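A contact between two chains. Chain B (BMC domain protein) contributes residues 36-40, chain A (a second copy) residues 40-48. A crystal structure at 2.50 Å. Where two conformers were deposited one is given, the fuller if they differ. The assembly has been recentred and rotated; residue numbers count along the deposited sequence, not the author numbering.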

ATOM      1  N   GLY B  36      16.284   6.074 -19.726  1.00 63.45           N
ATOM      2  CA  GLY B  36      16.672   6.567 -18.405  1.00 62.23           C
ATOM      3  C   GLY B  36      15.495   6.359 -17.459  1.00 65.80           C
ATOM      4  O   GLY B  36      14.353   6.712 -17.788  1.00 65.62           O
ATOM      5  N   LEU B  37      15.737   5.743 -16.308  1.00 62.10           N
ATOM      6  CA  LEU B  37      14.668   5.461 -15.335  1.00 61.46           C
ATOM      7  C   LEU B  37      14.929   6.165 -14.019  1.00 63.43           C
ATOM      8  O   LEU B  37      16.056   6.157 -13.546  1.00 62.96           O
ATOM      9  CB  LEU B  37      14.513   3.940 -15.086  1.00 61.78           C
ATOM     10  CG  LEU B  37      14.124   3.048 -16.277  1.00 65.30           C
ATOM     11  CD1 LEU B  37      14.308   1.600 -15.931  1.00 66.11           C
ATOM     12  CD2 LEU B  37      12.693   3.328 -16.776  1.00 63.23           C
ATOM     13  N   ILE B  38      13.904   6.808 -13.460  1.00 60.40           N
ATOM     14  CA  ILE B  38      14.007   7.525 -12.193  1.00 61.38           C
ATOM     15  C   ILE B  38      12.805   7.150 -11.349  1.00 67.14           C
ATOM     16  O   ILE B  38      11.664   7.249 -11.811  1.00 67.64           O
ATOM     17  CB  ILE B  38      14.239   9.083 -12.271  1.00 64.76           C
ATOM     18  CG1 ILE B  38      15.340   9.501 -13.266  1.00 65.75           C
ATOM     19  CG2 ILE B  38      14.587   9.666 -10.908  1.00 67.98           C
ATOM     20  CD1 ILE B  38      14.785  10.113 -14.477  1.00 79.69           C
ATOM     21  N   GLN B  39      13.067   6.668 -10.129  1.00 63.48           N
ATOM     22  CA  GLN B  39      12.026   6.282  -9.183  1.00 64.40           C
ATOM     23  C   GLN B  39      12.211   7.073  -7.900  1.00 69.44           C
ATOM     24  O   GLN B  39      13.323   7.167  -7.382  1.00 71.98           O
ATOM     25  CB  GLN B  39      12.062   4.778  -8.888  1.00 66.14           C
ATOM     26  CG  GLN B  39      10.781   4.257  -8.229  1.00 75.32           C
ATOM     27  CD  GLN B  39      10.759   2.747  -8.052  1.00 97.49           C
ATOM     28  OE1 GLN B  39      10.985   1.966  -8.976  1.00 93.19           O
ATOM     29  NE2 GLN B  39      10.451   2.296  -6.861  1.00 96.54           N
ATOM     30  N   GLY B  40      11.117   7.617  -7.401  1.00 62.43           N
ATOM     31  CA  GLY B  40      11.097   8.375  -6.164  1.00 62.11           C
ATOM     32  C   GLY B  40       9.684   8.658  -5.717  1.00 67.17           C
ATOM     33  O   GLY B  40       8.735   8.046  -6.212  1.00 67.34           O
TER
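Chain A, residues 40-48: GRMIEMVCA

What fills the apolar centre of the contact? I43(A), in the first turn of a helix, points toward the strand of chain B, and its CD1 lies 3.7 Å from CB of L37(B) and 3.5 Å from that residue's backbone O. The side chain of I43(A), t at chi1 and chi2, thus packs against both side chain and backbone of the strand. Farther along the helix, CD1 of L37(B) meets CG1 of V46(A) at 3.9 Å and SG of C47(A) at 4.2 Å.

How do the two backbones run? Residues 36-39 of chain B are extended, while residues 42-48 of chain A are helical. Their axes approach to 9.1 Å and run nearly antiparallel, at 157°, so L37(B) reaches later helical residues than Q39(B) does. Strand alternation turns these two side chains toward the helix and that of I38(B) away.

What forms the polar edge? Q39(B) extends its side chain, t at chi1 and chi2, to the start of the helix, where backbone NH groups lack partners from a preceding turn. OE1 of Q39(B) accepts a hydrogen bond from N of I43(A) at 3.0 Å. Beyond it, NE2 of Q39(B) lies 4.2 Å from CB of R41(A), the N-cap residue.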

ATOM      1  N   GLY A  40      11.761  -7.382  -6.644  1.00 65.60           N
ATOM      2  CA  GLY A  40      12.447  -6.172  -6.225  1.00 65.34           C
ATOM      3  C   GLY A  40      11.613  -4.953  -6.517  1.00 70.45           C
ATOM      4  O   GLY A  40      10.416  -5.069  -6.803  1.00 70.08           O
ATOM      5  N   ARG A  41      12.242  -3.772  -6.433  1.00 69.51           N
ATOM      6  CA  ARG A  41      11.610  -2.495  -6.744  1.00 71.92           C
ATOM      7  C   ARG A  41      11.417  -2.439  -8.258  1.00 75.10           C
ATOM      8  O   ARG A  41      12.173  -3.085  -8.994  1.00 72.58           O
ATOM      9  CB  ARG A  41      12.471  -1.334  -6.239  1.00 75.92           C
ATOM     10  CG  ARG A  41      12.444  -1.206  -4.715  1.00 91.32           C
ATOM     11  CD  ARG A  41      13.326  -0.087  -4.183  1.00104.95           C
ATOM     12  NE  ARG A  41      14.706  -0.167  -4.680  1.00114.79           N
ATOM     13  CZ  ARG A  41      15.699  -0.823  -4.082  1.00125.77           C
ATOM     14  NH1 ARG A  41      15.486  -1.471  -2.939  1.00111.27           N
ATOM     15  NH2 ARG A  41      16.914  -0.827  -4.614  1.00108.40           N
ATOM     16  N   MET A  42      10.387  -1.722  -8.723  1.00 74.56           N
ATOM     17  CA  MET A  42      10.112  -1.685 -10.153  1.00 75.44           C
ATOM     18  C   MET A  42      11.276  -1.321 -11.051  1.00 74.91           C
ATOM     19  O   MET A  42      11.493  -2.002 -12.052  1.00 73.35           O
ATOM     20  CB  MET A  42       8.851  -0.907 -10.516  1.00 82.24           C
ATOM     21  CG  MET A  42       8.232  -1.475 -11.766  1.00 89.00           C
ATOM     22  SD  MET A  42       7.000  -0.418 -12.458  1.00101.32           S
ATOM     23  CE  MET A  42       7.053  -0.947 -14.171  1.00 98.40           C
ATOM     24  N   ILE A  43      12.032  -0.269 -10.695  1.00 70.29           N
ATOM     25  CA  ILE A  43      13.209   0.177 -11.452  1.00 67.70           C
ATOM     26  C   ILE A  43      14.214  -0.979 -11.654  1.00 70.85           C
ATOM     27  O   ILE A  43      14.661  -1.202 -12.778  1.00 70.85           O
ATOM     28  CB  ILE A  43      13.826   1.447 -10.814  1.00 71.21           C
ATOM     29  CG1 ILE A  43      14.805   2.163 -11.754  1.00 69.81           C
ATOM     30  CG2 ILE A  43      14.369   1.207  -9.388  1.00 71.29           C
ATOM     31  CD1 ILE A  43      15.027   3.569 -11.437  1.00 68.78           C
ATOM     32  N   GLU A  44      14.490  -1.749 -10.584  1.00 67.39           N
ATOM     33  CA  GLU A  44      15.399  -2.893 -10.566  1.00 65.54           C
ATOM     34  C   GLU A  44      14.867  -4.002 -11.466  1.00 67.78           C
ATOM     35  O   GLU A  44      15.642  -4.615 -12.211  1.00 67.23           O
ATOM     36  CB  GLU A  44      15.525  -3.460  -9.155  1.00 66.69           C
ATOM     37  CG  GLU A  44      15.724  -2.469  -8.037  1.00 80.47           C
ATOM     38  CD  GLU A  44      16.019  -3.175  -6.732  1.00104.01           C
ATOM     39  OE1 GLU A  44      17.212  -3.203  -6.365  1.00114.66           O
ATOM     40  OE2 GLU A  44      15.097  -3.769  -6.121  1.00 93.66           O
ATOM     41  N   MET A  45      13.542  -4.259 -11.384  1.00 64.11           N
ATOM     42  CA  MET A  45      12.852  -5.313 -12.153  0.60 63.28           C
ATOM     43  C   MET A  45      12.814  -5.016 -13.670  1.00 68.28           C
ATOM     44  O   MET A  45      12.918  -5.957 -14.469  1.00 68.03           O
ATOM     45  CB  MET A  45      11.431  -5.598 -11.613  0.60 65.70           C
ATOM     46  CG  MET A  45      11.394  -6.445 -10.332  0.60 68.37           C
ATOM     47  SD  MET A  45       9.746  -7.021  -9.767  0.60 72.55           S
ATOM     48  CE  MET A  45       8.814  -5.480  -9.664  0.60 71.06           C
ATOM     49  N   VAL A  46      12.650  -3.722 -14.064  1.00 64.51           N
ATOM     50  CA  VAL A  46      12.619  -3.316 -15.470  1.00 65.35           C
ATOM     51  C   VAL A  46      14.039  -3.549 -16.055  1.00 69.69           C
ATOM     52  O   VAL A  46      14.163  -4.075 -17.159  1.00 71.76           O
ATOM     53  CB  VAL A  46      12.089  -1.861 -15.682  1.00 70.00           C
ATOM     54  CG1 VAL A  46      12.229  -1.412 -17.144  1.00 71.09           C
ATOM     55  CG2 VAL A  46      10.638  -1.737 -15.235  1.00 70.31           C
ATOM     56  N   CYS A  47      15.088  -3.229 -15.279  1.00 65.09           N
ATOM     57  CA  CYS A  47      16.485  -3.450 -15.650  1.00 65.69           C
ATOM     58  C   CYS A  47      16.780  -4.931 -15.811  1.00 69.20           C
ATOM     59  O   CYS A  47      17.372  -5.306 -16.814  1.00 72.28           O
ATOM     60  CB  CYS A  47      17.414  -2.801 -14.636  1.00 67.32           C
ATOM     61  SG  CYS A  47      17.392  -0.992 -14.693  1.00 73.83           S
ATOM     62  N   ALA A  48      16.335  -5.773 -14.843  1.00 63.09           N
ATOM     63  CA  ALA A  48      16.459  -7.229 -14.818  1.00 61.87           C
ATOM     64  C   ALA A  48      15.728  -7.846 -16.028  1.00 67.10           C
ATOM     65  O   ALA A  48      16.277  -8.729 -16.685  1.00 68.33           O
ATOM     66  CB  ALA A  48      15.862  -7.768 -13.520  1.00 61.62           C
TER